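Local coordinates for tail fiber protein (Acinetobacter phage AM24, PDB 5W5P) that probably recognises and degrades the capsular polysaccharide of its Acinetobacter host as the trimeric tailspike of the phage, at residues Met148-Leu153 and Ser177-Phe182; Gly366-Gly371 and Pro405-Gly410; Val425-Asn430 and His440-Leu445. All coordinates share one frame; numbering follows the deposited sequence.

Interaction 1 of 3, residues Met148-Leu153 and Ser177-Phe182; sequences MTPVGL and SNTGIF
V151 and F182 sit side by side as a parallel bridge pair, the start of a small two-stranded sheet (151-153 with 182-184) near the N-terminal end of the parallel beta-helix. One direct hydrogen bond joins the segments: V151 N to I181 O, 2.6 Å and nearly straight at 175°, with the donor tilted 35° from the carbonyl plane. Two CA-H...O contacts flank it. P150 CA reaches the same I181 O at 3.3 Å, and F182 CA lies 3.4 Å from V151 O.

Apolar contact comes from two places. CG1 of V151, anti to the backbone N (chi1 164°), meets CE1 of F182 at 4.1 Å; helix 122-132 packs on V151, while I166 and I204 touch F182. At the other end P150 CB touches G180 O at 3.5 Å.

That turn is shaped by its own serine. S177 OG accepts from T179 N, an ST turn, and from G180 N at 2.8 Å, an ST motif, so two amides grip one buried hydroxyl. T149 OG1 is hydrogen-bonded to D120 OD2.

With one short amide bond, two weak C-H donors and a small apolar patch, the contact is consistent with a strand pair just beginning; backbone bonds from V151 and L153 to T183 continue it.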
loop_
_atom_site.group_PDB
_atom_site.type_symbol
_atom_site.label_atom_id
_atom_site.label_comp_id
_atom_site.label_asym_id
_atom_site.label_seq_id
_atom_site.Cartn_x
_atom_site.Cartn_y
_atom_site.Cartn_z
HETATM N N MSE A 148 -18.928 -23.565 21.717
HETATM C CA MSE A 148 -18.955 -24.776 20.898
HETATM C C MSE A 148 -20.168 -24.848 19.979
HETATM O O MSE A 148 -20.361 -25.835 19.268
HETATM C CB MSE A 148 -18.928 -26.013 21.788
HETATM C CG MSE A 148 -17.965 -25.916 22.948
HETATM SE SE MSE A 148 -18.134 -27.456 24.113
HETATM C CE MSE A 148 -17.509 -28.834 22.871
ATOM N N THR A 149 -20.989 -23.802 20.007
ATOM C CA THR A 149 -22.208 -23.737 19.220
ATOM C C THR A 149 -22.198 -22.415 18.464
ATOM O O THR A 149 -21.907 -21.367 19.065
ATOM C CB THR A 149 -23.454 -23.837 20.109
ATOM O OG1 THR A 149 -23.351 -24.997 20.946
ATOM C CG2 THR A 149 -24.723 -23.926 19.262
ATOM N N PRO A 150 -22.475 -22.416 17.161
ATOM C CA PRO A 150 -22.466 -21.152 16.415
ATOM C C PRO A 150 -23.455 -20.160 17.010
ATOM O O PRO A 150 -24.582 -20.515 17.371
ATOM C CB PRO A 150 -22.860 -21.576 14.996
ATOM C CG PRO A 150 -22.449 -23.011 14.910
ATOM C CD PRO A 150 -22.690 -23.577 16.280
ATOM N N VAL A 151 -23.001 -18.918 17.152
ATOM C CA VAL A 151 -23.836 -17.810 17.595
ATOM C C VAL A 151 -24.164 -16.967 16.375
ATOM O O VAL A 151 -23.270 -16.609 15.598
ATOM C CB VAL A 151 -23.132 -16.976 18.678
ATOM C CG1 VAL A 151 -23.814 -15.623 18.847
ATOM C CG2 VAL A 151 -23.114 -17.734 19.994
ATOM N N GLY A 152 -25.447 -16.670 16.184
ATOM C CA GLY A 152 -25.900 -15.952 15.011
ATOM C C GLY A 152 -26.110 -14.479 15.315
ATOM O O GLY A 152 -26.766 -14.123 16.298
ATOM N N LEU A 153 -25.534 -13.615 14.435
ATOM C CA LEU A 153 -25.669 -12.167 14.453
ATOM C C LEU A 153 -26.934 -11.740 13.711
ATOM O O LEU A 153 -27.334 -12.381 12.733
ATOM C CB LEU A 153 -24.449 -11.513 13.811
ATOM C CG LEU A 153 -23.155 -11.570 14.624
ATOM C CD1 LEU A 153 -22.016 -10.980 13.835
ATOM C CD2 LEU A 153 -23.320 -10.844 15.943
ATOM N N SER A 177 -15.522 -25.310 16.802
ATOM C CA SER A 177 -16.493 -25.269 15.717
ATOM C C SER A 177 -15.807 -25.623 14.409
ATOM O O SER A 177 -14.725 -25.108 14.112
ATOM C CB SER A 177 -17.148 -23.889 15.610
ATOM O OG SER A 177 -18.017 -23.830 14.493
ATOM N N ASN A 178 -16.448 -26.494 13.632
ATOM C CA ASN A 178 -15.984 -26.849 12.299
ATOM C C ASN A 178 -16.438 -25.858 11.237
ATOM O O ASN A 178 -15.922 -25.900 10.114
ATOM C CB ASN A 178 -16.476 -28.253 11.933
ATOM C CG ASN A 178 -15.664 -28.889 10.825
ATOM O OD1 ASN A 178 -14.541 -28.463 10.533
ATOM N ND2 ASN A 178 -16.227 -29.916 10.195
ATOM N N THR A 179 -17.372 -24.964 11.562
ATOM C CA THR A 179 -17.946 -24.045 10.586
ATOM C C THR A 179 -17.798 -22.575 10.951
ATOM O O THR A 179 -17.793 -21.733 10.051
ATOM C CB THR A 179 -19.440 -24.347 10.381
ATOM O OG1 THR A 179 -20.146 -24.100 11.603
ATOM C CG2 THR A 179 -19.647 -25.796 9.959
ATOM N N GLY A 180 -17.677 -22.243 12.237
ATOM C CA GLY A 180 -17.585 -20.861 12.675
ATOM C C GLY A 180 -18.479 -20.553 13.862
ATOM O O GLY A 180 -19.708 -20.644 13.752
ATOM N N ILE A 181 -17.885 -20.188 15.004
ATOM C CA ILE A 181 -18.689 -19.904 16.189
ATOM C C ILE A 181 -19.542 -18.661 16.007
ATOM O O ILE A 181 -20.506 -18.461 16.756
ATOM C CB ILE A 181 -17.824 -19.741 17.455
ATOM C CG1 ILE A 181 -16.626 -18.836 17.174
ATOM C CG2 ILE A 181 -17.402 -21.099 18.004
ATOM C CD1 ILE A 181 -16.093 -18.158 18.410
ATOM N N PHE A 182 -19.210 -17.811 15.043
ATOM C CA PHE A 182 -20.003 -16.635 14.724
ATOM C C PHE A 182 -20.490 -16.753 13.289
ATOM O O PHE A 182 -19.700 -17.022 12.376
ATOM C CB PHE A 182 -19.192 -15.355 14.933
ATOM C CG PHE A 182 -19.007 -14.997 16.379
ATOM C CD1 PHE A 182 -20.099 -14.650 17.163
ATOM C CD2 PHE A 182 -17.752 -15.035 16.963
ATOM C CE1 PHE A 182 -19.939 -14.332 18.502
ATOM C CE2 PHE A 182 -17.582 -14.718 18.304
ATOM C CZ PHE A 182 -18.680 -14.365 19.074
#

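Interaction 2 of 3, residues Gly366-Gly371 and Pro405-Gly410; sequences GVTFIG and PPTFVG
Parallel strand pairing between successive coils of a right-handed beta-helix joins G366-G371 to P405-G410, in the buried part of the trimer. The axes of the segments 366-370 and 407-409 approach to 4.8 Å at 18°, with T368 beside T407, F369 beside F408 and I370 beside V409. Four backbone bonds form the ladder: T407 N to V367 O, F369 N to T407 O, V409 N to F369 O and G371 N to V409 O. The bond from V409 N to F369 O is 2.8 Å long and lies nearly along the C=O axis; G371 and G410, both at positive phi, follow the paired residues and break the regular strand geometry.

F369 and F408 point the same way from neighbouring coils; their planes are near parallel, at 5°, but slid apart so that the rings barely overlap, centroids 4.5 Å apart. Both place CG anti to the carbonyl carbon, beside the backbone N, which starts the two rings off in the same direction. CD1 of F369 lies over the rim of the F408 ring, 3.5 Å from CE2. F333 stacks on F369 and W419 on F408, so that the aromatic row continues past both rings. P406 CB meets the edge of the F369 ring and packs on V367 CB at 3.8 Å.

T368, I370, T407 and V409 occupy the other face, where the two neighbouring subunits pack: I370 meets I370 of the third subunit. Here a water donates to T368 OG1 at 2.8 Å and also hydrogen-bonds T407 OG1, 2.6 Å away, bridging hydroxyls that stand 4.0 Å apart.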
loop_
_atom_site.group_PDB
_atom_site.type_symbol
_atom_site.label_atom_id
_atom_site.label_comp_id
_atom_site.label_asym_id
_atom_site.label_seq_id
_atom_site.Cartn_x
_atom_site.Cartn_y
_atom_site.Cartn_z
ATOM N N GLY A 366 -3.260 -10.155 -13.930
ATOM C CA GLY A 366 -3.065 -8.909 -13.216
ATOM C C GLY A 366 -2.671 -9.102 -11.766
ATOM O O GLY A 366 -3.499 -8.937 -10.868
ATOM N N VAL A 367 -1.410 -9.468 -11.527
ATOM C CA VAL A 367 -0.878 -9.696 -10.187
ATOM C C VAL A 367 0.482 -9.020 -10.094
ATOM O O VAL A 367 1.322 -9.180 -10.987
ATOM C CB VAL A 367 -0.754 -11.203 -9.861
ATOM C CG1 VAL A 367 -0.383 -11.408 -8.396
ATOM C CG2 VAL A 367 -2.040 -11.941 -10.196
ATOM N N THR A 368 0.704 -8.264 -9.017
ATOM C CA THR A 368 1.930 -7.489 -8.863
ATOM C C THR A 368 2.547 -7.744 -7.497
ATOM O O THR A 368 1.867 -7.621 -6.473
ATOM C CB THR A 368 1.661 -5.992 -9.043
ATOM O OG1 THR A 368 0.880 -5.787 -10.227
ATOM C CG2 THR A 368 2.971 -5.226 -9.171
ATOM N N PHE A 369 3.837 -8.084 -7.488
ATOM C CA PHE A 369 4.618 -8.288 -6.270
ATOM C C PHE A 369 5.639 -7.166 -6.148
ATOM O O PHE A 369 6.516 -7.034 -7.004
ATOM C CB PHE A 369 5.330 -9.639 -6.292
ATOM C CG PHE A 369 4.402 -10.811 -6.319
ATOM C CD1 PHE A 369 3.863 -11.257 -7.516
ATOM C CD2 PHE A 369 4.065 -11.467 -5.144
ATOM C CE1 PHE A 369 3.006 -12.337 -7.544
ATOM C CE2 PHE A 369 3.208 -12.555 -5.164
ATOM C CZ PHE A 369 2.678 -12.992 -6.365
ATOM N N ILE A 370 5.535 -6.372 -5.084
ATOM C CA ILE A 370 6.406 -5.221 -4.874
ATOM C C ILE A 370 7.021 -5.317 -3.484
ATOM O O ILE A 370 6.298 -5.410 -2.487
ATOM C CB ILE A 370 5.648 -3.892 -5.030
ATOM C CG1 ILE A 370 4.946 -3.835 -6.391
ATOM C CG2 ILE A 370 6.597 -2.714 -4.856
ATOM C CD1 ILE A 370 4.013 -2.671 -6.539
ATOM N N GLY A 371 8.352 -5.309 -3.423
ATOM C CA GLY A 371 9.054 -5.079 -2.172
ATOM C C GLY A 371 8.933 -6.154 -1.113
ATOM O O GLY A 371 9.044 -5.851 0.078
ATOM N N PRO A 405 0.293 -11.960 -17.281
ATOM C CA PRO A 405 1.153 -12.647 -16.310
ATOM C C PRO A 405 1.568 -11.715 -15.186
ATOM O O PRO A 405 1.607 -10.486 -15.361
ATOM C CB PRO A 405 2.361 -13.085 -17.155
ATOM C CG PRO A 405 1.851 -13.107 -18.560
ATOM C CD PRO A 405 0.861 -11.986 -18.639
ATOM N N PRO A 406 1.886 -12.260 -14.015
ATOM C CA PRO A 406 2.295 -11.414 -12.890
ATOM C C PRO A 406 3.653 -10.767 -13.119
ATOM O O PRO A 406 4.497 -11.265 -13.867
ATOM C CB PRO A 406 2.347 -12.393 -11.708
ATOM C CG PRO A 406 1.535 -13.570 -12.136
ATOM C CD PRO A 406 1.721 -13.667 -13.618
ATOM N N THR A 407 3.857 -9.634 -12.450
ATOM C CA THR A 407 5.114 -8.905 -12.522
ATOM C C THR A 407 5.714 -8.782 -11.126
ATOM O O THR A 407 5.021 -8.908 -10.112
ATOM C CB THR A 407 4.932 -7.510 -13.154
ATOM O OG1 THR A 407 4.172 -6.666 -12.281
ATOM C CG2 THR A 407 4.210 -7.617 -14.502
ATOM N N PHE A 408 7.027 -8.561 -11.086
ATOM C CA PHE A 408 7.780 -8.481 -9.840
ATOM C C PHE A 408 8.656 -7.237 -9.870
ATOM O O PHE A 408 9.443 -7.055 -10.804
ATOM C CB PHE A 408 8.647 -9.732 -9.629
ATOM C CG PHE A 408 7.859 -10.986 -9.343
ATOM C CD1 PHE A 408 7.244 -11.689 -10.371
ATOM C CD2 PHE A 408 7.749 -11.466 -8.047
ATOM C CE1 PHE A 408 6.527 -12.840 -10.111
ATOM C CE2 PHE A 408 7.031 -12.616 -7.776
ATOM C CZ PHE A 408 6.417 -13.307 -8.810
ATOM N N VAL A 409 8.525 -6.389 -8.851
ATOM C CA VAL A 409 9.265 -5.136 -8.769
ATOM C C VAL A 409 9.881 -5.025 -7.378
ATOM O O VAL A 409 9.164 -5.058 -6.371
ATOM C CB VAL A 409 8.368 -3.919 -9.055
ATOM C CG1 VAL A 409 9.112 -2.613 -8.748
ATOM C CG2 VAL A 409 7.856 -3.944 -10.499
ATOM N N GLY A 410 11.205 -4.895 -7.323
ATOM C CA GLY A 410 11.882 -4.527 -6.093
ATOM C C GLY A 410 11.831 -5.539 -4.970
ATOM O O GLY A 410 11.978 -5.157 -3.804
HETATM O O HOH W 1 1.602 -6.451 -12.855
HETATM O O HOH W 2 0.022 -8.498 -14.167
#

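Interaction 3 of 3, residues Val425-Asn430 and His440-Leu445; sequences VTQFGN and HQAPKL
The F428 ring is met obliquely by L445, whose CD2 comes to 3.9 Å from ring atom CD2, the two side chains lying side by side and pointing the same way. The contact lies near the C-terminal end of the parallel beta-helix, where strand 427-428 meets the loop before strand 451-461. V409 and E448 of the same chain, and T426 of the second subunit, also pack on F428. The flat amide of Q427 takes P443 O close to its plane, with W419 touching the same side chain.

The direct polar link is Q427 NE2 to P443 O, 3.1 Å at 161°. Q427 CG lies between the backbone N and the carbonyl carbon (chi1 56°), and the chain bends again at chi2 (90°); the amide then reaches both ways, its OE1 accepting from N430 ND2. Its CG also packs on A442 CB at 4.1 Å, while the P443 ring presses CG and CD against V425 O, each 3.2 Å away.

T447 and T452 of the third subunit bond T426 OG1 and K444 N. Water links the two backbones where no strand ladder forms. One water accepts from Q427 N and lies within bonding distance of V425 O and P443 O, so P443 O is approached by both an amide and a water. A second water takes the amide hydrogen of L445 N at 2.8 Å and donates to Q427 O at 2.7 Å.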
loop_
_atom_site.group_PDB
_atom_site.type_symbol
_atom_site.label_atom_id
_atom_site.label_comp_id
_atom_site.label_asym_id
_atom_site.label_seq_id
_atom_site.Cartn_x
_atom_site.Cartn_y
_atom_site.Cartn_z
ATOM N N VAL A 425 7.075 -12.076 -17.548
ATOM C CA VAL A 425 7.533 -11.309 -18.692
ATOM C C VAL A 425 8.190 -9.996 -18.274
ATOM O O VAL A 425 9.230 -9.624 -18.821
ATOM C CB VAL A 425 6.369 -11.070 -19.679
ATOM C CG1 VAL A 425 6.582 -9.813 -20.468
ATOM C CG2 VAL A 425 6.246 -12.263 -20.625
ATOM N N THR A 426 7.622 -9.290 -17.299
ATOM C CA THR A 426 8.139 -7.997 -16.865
ATOM C C THR A 426 8.577 -8.078 -15.411
ATOM O O THR A 426 7.785 -8.460 -14.543
ATOM C CB THR A 426 7.089 -6.888 -17.025
ATOM O OG1 THR A 426 6.591 -6.878 -18.372
ATOM C CG2 THR A 426 7.693 -5.529 -16.696
ATOM N N GLN A 427 9.826 -7.702 -15.148
ATOM C CA GLN A 427 10.359 -7.699 -13.793
ATOM C C GLN A 427 11.625 -6.851 -13.754
ATOM O O GLN A 427 12.476 -6.956 -14.643
ATOM C CB GLN A 427 10.652 -9.124 -13.307
ATOM C CG GLN A 427 11.600 -9.909 -14.198
ATOM C CD GLN A 427 13.053 -9.727 -13.793
ATOM O OE1 GLN A 427 13.361 -9.552 -12.611
ATOM N NE2 GLN A 427 13.952 -9.747 -14.775
ATOM N N PHE A 428 11.744 -6.016 -12.721
ATOM C CA PHE A 428 12.936 -5.197 -12.548
ATOM C C PHE A 428 13.110 -4.875 -11.071
ATOM O O PHE A 428 12.167 -4.961 -10.279
ATOM C CB PHE A 428 12.869 -3.909 -13.379
ATOM C CG PHE A 428 11.675 -3.045 -13.071
ATOM C CD1 PHE A 428 11.716 -2.118 -12.038
ATOM C CD2 PHE A 428 10.513 -3.160 -13.815
ATOM C CE1 PHE A 428 10.614 -1.322 -11.752
ATOM C CE2 PHE A 428 9.413 -2.370 -13.536
ATOM C CZ PHE A 428 9.463 -1.450 -12.501
ATOM N N GLY A 429 14.341 -4.509 -10.711
ATOM C CA GLY A 429 14.649 -4.127 -9.347
ATOM C C GLY A 429 14.699 -5.256 -8.344
ATOM O O GLY A 429 14.837 -4.990 -7.145
ATOM N N ASN A 430 14.598 -6.504 -8.787
ATOM C CA ASN A 430 14.578 -7.637 -7.873
ATOM C C ASN A 430 15.991 -8.080 -7.522
ATOM O O ASN A 430 16.932 -7.923 -8.312
ATOM C CB ASN A 430 13.808 -8.808 -8.488
ATOM C CG ASN A 430 12.357 -8.465 -8.772
ATOM O OD1 ASN A 430 11.547 -8.305 -7.849
ATOM N ND2 ASN A 430 12.021 -8.345 -10.052
ATOM N N HIS A 440 15.647 -17.563 -14.090
ATOM C CA HIS A 440 14.200 -17.409 -14.169
ATOM C C HIS A 440 13.675 -17.400 -15.598
ATOM O O HIS A 440 12.453 -17.440 -15.786
ATOM C CB HIS A 440 13.773 -16.128 -13.448
ATOM C CG HIS A 440 14.097 -16.128 -11.986
ATOM N ND1 HIS A 440 15.390 -16.064 -11.510
ATOM C CD2 HIS A 440 13.298 -16.216 -10.897
ATOM C CE1 HIS A 440 15.371 -16.104 -10.190
ATOM N NE2 HIS A 440 14.115 -16.192 -9.793
ATOM N N GLN A 441 14.564 -17.360 -16.596
ATOM C CA GLN A 441 14.190 -17.294 -18.014
ATOM C C GLN A 441 13.260 -16.116 -18.292
ATOM O O GLN A 441 12.283 -16.235 -19.033
ATOM C CB GLN A 441 13.553 -18.603 -18.490
ATOM C CG GLN A 441 14.210 -19.863 -17.971
ATOM C CD GLN A 441 15.654 -19.975 -18.385
ATOM O OE1 GLN A 441 16.021 -19.594 -19.497
ATOM N NE2 GLN A 441 16.487 -20.503 -17.494
ATOM N N ALA A 442 13.556 -14.973 -17.689
ATOM C CA ALA A 442 12.681 -13.827 -17.855
ATOM C C ALA A 442 13.396 -12.706 -18.603
ATOM O O ALA A 442 14.622 -12.581 -18.523
ATOM C CB ALA A 442 12.190 -13.304 -16.499
ATOM N N PRO A 443 12.663 -11.879 -19.347
ATOM C CA PRO A 443 13.300 -10.734 -20.008
ATOM C C PRO A 443 13.934 -9.791 -18.996
ATOM O O PRO A 443 13.480 -9.663 -17.857
ATOM C CB PRO A 443 12.139 -10.057 -20.752
ATOM C CG PRO A 443 11.110 -11.131 -20.918
ATOM C CD PRO A 443 11.234 -11.996 -19.694
ATOM N N LYS A 444 15.012 -9.142 -19.424
ATOM C CA LYS A 444 15.690 -8.119 -18.642
ATOM C C LYS A 444 15.367 -6.758 -19.242
ATOM O O LYS A 444 15.580 -6.544 -20.440
ATOM C CB LYS A 444 17.204 -8.355 -18.620
ATOM C CG LYS A 444 17.998 -7.248 -17.934
ATOM C CD LYS A 444 19.500 -7.367 -18.186
ATOM C CE LYS A 444 20.182 -8.214 -17.121
ATOM N NZ LYS A 444 20.168 -7.533 -15.787
ATOM N N LEU A 445 14.834 -5.853 -18.420
ATOM C CA LEU A 445 14.490 -4.518 -18.895
ATOM C C LEU A 445 15.727 -3.815 -19.444
ATOM O O LEU A 445 16.832 -3.974 -18.918
ATOM C CB LEU A 445 13.867 -3.698 -17.762
ATOM C CG LEU A 445 12.950 -2.533 -18.154
ATOM C CD1 LEU A 445 11.776 -3.021 -18.986
ATOM C CD2 LEU A 445 12.459 -1.785 -16.919
HETATM O O HOH W 3 11.286 -8.208 -17.503
HETATM O O HOH W 4 14.967 -6.569 -15.726
#

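How the interactions relate
Interactions 2 and 3 adjoin, their centres 10 Å apart, because strand 407-409 of the first pairs with strand 427-428 of the second. F408 O accepts a probable hydrogen bond from N430 ND2 at 3.0 Å, and G410 N probably donates to F428 O at 3.1 Å, carrying the ladder of interaction 2 into interaction 3. Both contacts also touch the third subunit. Interaction 1 stands apart toward the N-terminal end, its centre 38 Å from that of interaction 2 and 47 Å from that of interaction 3, on the opposite side of the chain's centre from interaction 3. A bound zinc ion lies about 12 Å from the F182 side chain of interaction 1.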